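Local coordinates for peroxinectin A (Dictyostelium discoideum, PDB 6ERC), which uses hydrogen peroxide to oxidise phenolic donors and small anions such as iodide and thiocyanate at a modified haem, as a secreted peroxidase, at the protoporphyrin IX containing Fe site. Numbering follows the deposited sequence.

The protoporphyrin IX containing Fe site. Residues 73, 76-77, 80, 84-86, 213, 216-217, 270, 297, 301-305, 307-308, 331, 364, 379, 382, 386. With HEM (protoporphyrin IX containing Fe), chain B.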
# COMPACT_ATOMS: atom_id res chain seq x y z
N ASN A 73 -4.14 9.23 1.35
CA ASN A 73 -3.15 8.32 0.80
C ASN A 73 -2.32 7.65 1.89
O ASN A 73 -1.75 6.58 1.65
CB ASN A 73 -2.24 9.05 -0.21
CG ASN A 73 -1.15 9.87 0.44
OD1 ASN A 73 -0.23 9.34 1.06
ND2 ASN A 73 -1.23 11.19 0.27
N GLY A 76 -4.38 4.69 2.33
CA GLY A 76 -4.15 3.81 1.20
C GLY A 76 -2.87 3.02 1.34
O GLY A 76 -2.85 1.80 1.14
N GLN A 77 -1.78 3.69 1.70
CA GLN A 77 -0.52 3.00 1.93
C GLN A 77 -0.63 2.06 3.12
O GLN A 77 -0.07 0.95 3.11
CB GLN A 77 0.61 4.01 2.14
CG GLN A 77 1.99 3.39 2.19
CD GLN A 77 3.08 4.42 2.44
OE1 GLN A 77 2.79 5.62 2.58
NE2 GLN A 77 4.33 3.97 2.48
N ILE A 80 -2.69 -1.13 1.83
CA ILE A 80 -2.00 -2.12 1.01
C ILE A 80 -1.05 -2.95 1.86
O ILE A 80 -0.85 -4.14 1.60
CB ILE A 80 -1.25 -1.46 -0.16
CG1 ILE A 80 -0.65 -2.53 -1.08
CG2 ILE A 80 -0.15 -0.53 0.33
CD1 ILE A 80 -1.69 -3.29 -1.88
N ALA A 84 -0.70 -7.00 0.56
CA ALA A 84 0.22 -7.51 -0.44
C ALA A 84 1.65 -7.06 -0.16
O ALA A 84 1.89 -5.93 0.25
CB ALA A 84 -0.19 -7.07 -1.84
N LEU A 85 2.60 -7.96 -0.42
CA LEU A 85 4.02 -7.63 -0.42
C LEU A 85 4.70 -8.43 -1.52
O LEU A 85 4.66 -9.66 -1.50
CB LEU A 85 4.67 -7.93 0.93
CG LEU A 85 6.18 -7.67 0.98
CD1 LEU A 85 6.47 -6.18 0.93
CD2 LEU A 85 6.81 -8.30 2.20
N SER A 86 5.34 -7.73 -2.46
CA SER A 86 6.09 -8.38 -3.53
C SER A 86 7.55 -8.46 -3.10
O SER A 86 8.41 -7.69 -3.53
CB SER A 86 5.92 -7.61 -4.83
OG SER A 86 4.56 -7.60 -5.24
N ARG A 213 7.85 -2.68 6.61
CA ARG A 213 8.02 -1.33 6.07
C ARG A 213 7.10 -0.32 6.76
O ARG A 213 6.56 0.59 6.13
CB ARG A 213 7.79 -1.34 4.56
CG ARG A 213 6.48 -1.98 4.13
CD ARG A 213 6.37 -2.17 2.63
NE ARG A 213 5.28 -3.08 2.30
CZ ARG A 213 4.82 -3.31 1.07
NH1 ARG A 213 5.36 -2.69 0.02
NH2 ARG A 213 3.82 -4.16 0.89
N GLU A 216 8.43 3.40 6.82
CA GLU A 216 8.63 4.05 5.52
C GLU A 216 8.47 5.56 5.63
O GLU A 216 9.32 6.32 5.16
CB GLU A 216 7.66 3.48 4.48
CG GLU A 216 8.08 3.71 3.02
CD GLU A 216 7.59 5.03 2.44
OE1 GLU A 216 7.02 5.85 3.20
OE2 GLU A 216 7.77 5.25 1.23
N ASN A 217 7.40 6.02 6.27
CA ASN A 217 7.22 7.45 6.49
C ASN A 217 6.50 7.65 7.81
O ASN A 217 5.82 6.75 8.31
CB ASN A 217 6.44 8.11 5.35
CG ASN A 217 5.00 7.66 5.27
OD1 ASN A 217 4.13 8.22 5.94
ND2 ASN A 217 4.74 6.65 4.45
N TYR A 270 -12.95 4.91 2.91
CA TYR A 270 -11.89 4.98 1.91
C TYR A 270 -12.42 4.68 0.51
O TYR A 270 -12.25 5.48 -0.42
CB TYR A 270 -10.75 4.02 2.28
CG TYR A 270 -9.59 4.08 1.32
CD1 TYR A 270 -8.64 5.09 1.42
CD2 TYR A 270 -9.44 3.14 0.31
CE1 TYR A 270 -7.57 5.16 0.54
CE2 TYR A 270 -8.37 3.20 -0.57
CZ TYR A 270 -7.44 4.21 -0.44
OH TYR A 270 -6.38 4.27 -1.32
N THR A 297 -2.08 -5.13 -7.11
CA THR A 297 -0.95 -4.61 -6.35
C THR A 297 0.15 -4.07 -7.25
O THR A 297 0.80 -3.08 -6.89
CB THR A 297 -0.40 -5.70 -5.42
OG1 THR A 297 0.58 -5.13 -4.55
CG2 THR A 297 0.24 -6.84 -6.21
N PHE A 301 -3.42 -0.31 -7.94
CA PHE A 301 -3.38 0.35 -6.64
C PHE A 301 -2.07 1.09 -6.38
O PHE A 301 -1.93 1.69 -5.31
CB PHE A 301 -3.62 -0.67 -5.53
CG PHE A 301 -4.19 -0.06 -4.28
CD1 PHE A 301 -5.53 0.28 -4.23
CD2 PHE A 301 -3.40 0.18 -3.18
CE1 PHE A 301 -6.07 0.84 -3.08
CE2 PHE A 301 -3.93 0.74 -2.03
CZ PHE A 301 -5.27 1.07 -1.99
N ARG A 302 -1.12 1.08 -7.31
CA ARG A 302 0.08 1.88 -7.16
C ARG A 302 -0.14 3.34 -7.56
O ARG A 302 0.82 4.11 -7.57
CB ARG A 302 1.23 1.29 -7.98
CG ARG A 302 1.65 -0.09 -7.50
CD ARG A 302 3.14 -0.32 -7.63
NE ARG A 302 3.52 -1.66 -7.18
CZ ARG A 302 4.77 -2.09 -7.08
NH1 ARG A 302 5.78 -1.29 -7.38
NH2 ARG A 302 5.01 -3.33 -6.66
N PHE A 303 -1.38 3.72 -7.88
CA PHE A 303 -1.68 5.11 -8.20
C PHE A 303 -1.28 6.06 -7.08
O PHE A 303 -1.08 7.26 -7.34
CB PHE A 303 -3.17 5.26 -8.49
CG PHE A 303 -4.05 5.12 -7.27
CD1 PHE A 303 -4.35 6.22 -6.48
CD2 PHE A 303 -4.58 3.89 -6.91
CE1 PHE A 303 -5.15 6.09 -5.36
CE2 PHE A 303 -5.38 3.76 -5.79
CZ PHE A 303 -5.67 4.86 -5.02
N GLY A 304 -1.17 5.57 -5.85
CA GLY A 304 -0.90 6.46 -4.73
C GLY A 304 0.41 7.21 -4.84
O GLY A 304 0.56 8.29 -4.27
N HIS A 305 1.37 6.65 -5.56
CA HIS A 305 2.65 7.34 -5.72
C HIS A 305 2.48 8.64 -6.49
O HIS A 305 3.25 9.59 -6.26
CB HIS A 305 3.63 6.41 -6.41
CG HIS A 305 3.80 5.10 -5.71
ND1 HIS A 305 3.77 3.89 -6.36
CD2 HIS A 305 3.97 4.81 -4.39
CE1 HIS A 305 3.93 2.91 -5.49
NE2 HIS A 305 4.06 3.44 -4.29
N GLU A 307 -0.16 10.55 -6.07
CA GLU A 307 -0.90 11.45 -5.20
C GLU A 307 -0.12 11.92 -3.98
O GLU A 307 -0.58 12.82 -3.28
CB GLU A 307 -2.21 10.78 -4.75
CG GLU A 307 -2.08 9.85 -3.55
CD GLU A 307 -3.30 8.96 -3.34
OE1 GLU A 307 -4.43 9.42 -3.61
OE2 GLU A 307 -3.12 7.81 -2.90
N VAL A 308 1.06 11.35 -3.72
CA VAL A 308 1.88 11.79 -2.60
C VAL A 308 2.40 13.19 -2.89
O VAL A 308 3.08 13.43 -3.89
CB VAL A 308 3.04 10.81 -2.36
CG1 VAL A 308 4.03 11.37 -1.34
CG2 VAL A 308 2.50 9.47 -1.90
N TYR A 331 12.05 9.64 4.93
CA TYR A 331 12.15 8.21 4.65
C TYR A 331 12.86 7.51 5.80
O TYR A 331 14.04 7.75 6.06
CB TYR A 331 12.90 7.97 3.34
CG TYR A 331 12.20 8.48 2.10
CD1 TYR A 331 10.81 8.45 2.00
CD2 TYR A 331 12.92 9.01 1.04
CE1 TYR A 331 10.17 8.92 0.86
CE2 TYR A 331 12.29 9.48 -0.10
CZ TYR A 331 10.91 9.43 -0.18
OH TYR A 331 10.28 9.90 -1.31
N LEU A 364 10.07 11.30 -4.76
CA LEU A 364 9.96 9.87 -5.02
C LEU A 364 10.68 9.46 -6.30
O LEU A 364 11.28 8.38 -6.36
CB LEU A 364 8.48 9.47 -5.12
CG LEU A 364 7.62 9.70 -3.88
CD1 LEU A 364 6.15 9.78 -4.26
CD2 LEU A 364 7.84 8.59 -2.87
N LEU A 379 11.10 5.72 -7.77
CA LEU A 379 9.92 4.90 -7.52
C LEU A 379 9.11 4.70 -8.79
O LEU A 379 8.52 3.63 -8.99
CB LEU A 379 9.07 5.54 -6.43
CG LEU A 379 7.88 4.73 -5.92
CD1 LEU A 379 8.27 3.30 -5.57
CD2 LEU A 379 7.28 5.42 -4.71
N ARG A 382 10.96 1.95 -10.53
CA ARG A 382 10.74 0.68 -9.85
C ARG A 382 9.38 0.10 -10.21
O ARG A 382 9.24 -1.12 -10.37
CB ARG A 382 10.87 0.87 -8.34
CG ARG A 382 12.29 1.10 -7.86
CD ARG A 382 12.43 0.96 -6.35
NE ARG A 382 12.39 -0.44 -5.91
CZ ARG A 382 13.42 -1.28 -5.97
NH1 ARG A 382 14.59 -0.87 -6.45
NH2 ARG A 382 13.29 -2.53 -5.55
N ARG A 386 8.68 -3.39 -12.08
CA ARG A 386 7.86 -4.41 -11.44
C ARG A 386 6.77 -4.90 -12.38
O ARG A 386 6.49 -6.11 -12.45
CB ARG A 386 7.27 -3.87 -10.14
CG ARG A 386 6.69 -4.92 -9.21
CD ARG A 386 7.78 -5.77 -8.56
NE ARG A 386 8.76 -4.96 -7.84
CZ ARG A 386 9.86 -5.46 -7.28
NH1 ARG A 386 10.13 -6.75 -7.35
NH2 ARG A 386 10.71 -4.65 -6.66
CHA HEM B . 4.93 -0.46 -3.32
CHB HEM B . 7.06 3.43 -1.40
CHC HEM B . 2.71 5.55 -0.92
CHD HEM B . 0.62 1.75 -3.06
C1A HEM B . 5.88 0.43 -2.90
C2A HEM B . 7.31 0.27 -3.03
C3A HEM B . 7.91 1.34 -2.50
C4A HEM B . 6.87 2.22 -2.02
CMA HEM B . 9.42 1.61 -2.41
CAA HEM B . 7.98 -0.95 -3.68
CBA HEM B . 8.63 -0.46 -4.96
CGA HEM B . 8.81 -1.61 -5.92
O1A HEM B . 7.79 -2.20 -6.36
O2A HEM B . 9.98 -1.93 -6.26
C1B HEM B . 6.06 4.33 -1.09
C2B HEM B . 6.27 5.60 -0.45
C3B HEM B . 5.07 6.19 -0.30
C4B HEM B . 4.07 5.30 -0.87
CMB HEM B . 7.66 6.10 -0.02
CAB HEM B . 4.71 7.56 0.31
CBB HEM B . 5.63 8.42 0.76
C1C HEM B . 1.76 4.72 -1.47
C2C HEM B . 0.33 4.98 -1.55
C3C HEM B . -0.25 3.91 -2.14
C4C HEM B . 0.80 2.96 -2.45
CMC HEM B . -0.29 6.29 -1.02
CAC HEM B . -1.72 3.58 -2.52
CBC HEM B . -2.78 4.36 -2.28
C1D HEM B . 1.59 0.80 -3.28
C2D HEM B . 1.38 -0.54 -3.78
C3D HEM B . 2.57 -1.13 -3.85
C4D HEM B . 3.58 -0.21 -3.39
CMD HEM B . 0.01 -1.12 -4.17
CAD HEM B . 2.88 -2.57 -4.30
CBD HEM B . 2.56 -3.45 -3.10
CGD HEM B . 3.49 -4.64 -3.03
O1D HEM B . 4.60 -4.49 -2.46
O2D HEM B . 3.13 -5.74 -3.52
NA HEM B . 5.64 1.64 -2.28
NB HEM B . 4.71 4.17 -1.34
NC HEM B . 2.01 3.48 -2.02
ND HEM B . 2.94 0.97 -3.05
FE HEM B . 3.81 2.53 -2.15
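Peroxinectin A buries its haem almost completely in the pocket of an animal haem peroxidase. His305, the proximal ligand, binds FE through NE2 at 2.3 Å, its ring packed on one face by Leu379 CD2. On the distal side lie Gln77, its extended chain across the face over the CHC meso bridge, and Arg213, the likely transition-state stabiliser, whose NH1 makes a salt bridge and hydrogen bond to HEM O1D, a propionate oxygen, at 3.2 Å. On the proximal side Arg302 CB leads to CG, anti to the carbonyl carbon (chi1 -64°), which rests against C2D of the porphyrin; after a bend at chi2 (-144°), CD passes C3D. NE donates in the guanidinium plane to a lone pair of Thr297 O at 3.1 Å, which should fix its rotation, while CZ lies beside CAD of one propionate. At the tip NH1 forms a salt bridge with O1A of the other. An alanine here would probably loosen that propionate and leave the proximal face of pyrrole D less well packed, since the guanidinium charge facing O1A and the packing of CG and CD on the ring would both go. Arg386 grips the same carboxylate side-on, NE to O1A and NH2 to O2A, and Arg382 NE adds a bond to O2A at 2.9 Å. At the opposite edge the haem is covalently modified: Glu216 OE2 is joined in an ester to methyl carbon CMB, and its OE1 accepts from Asn217 ND2 at 2.7 Å.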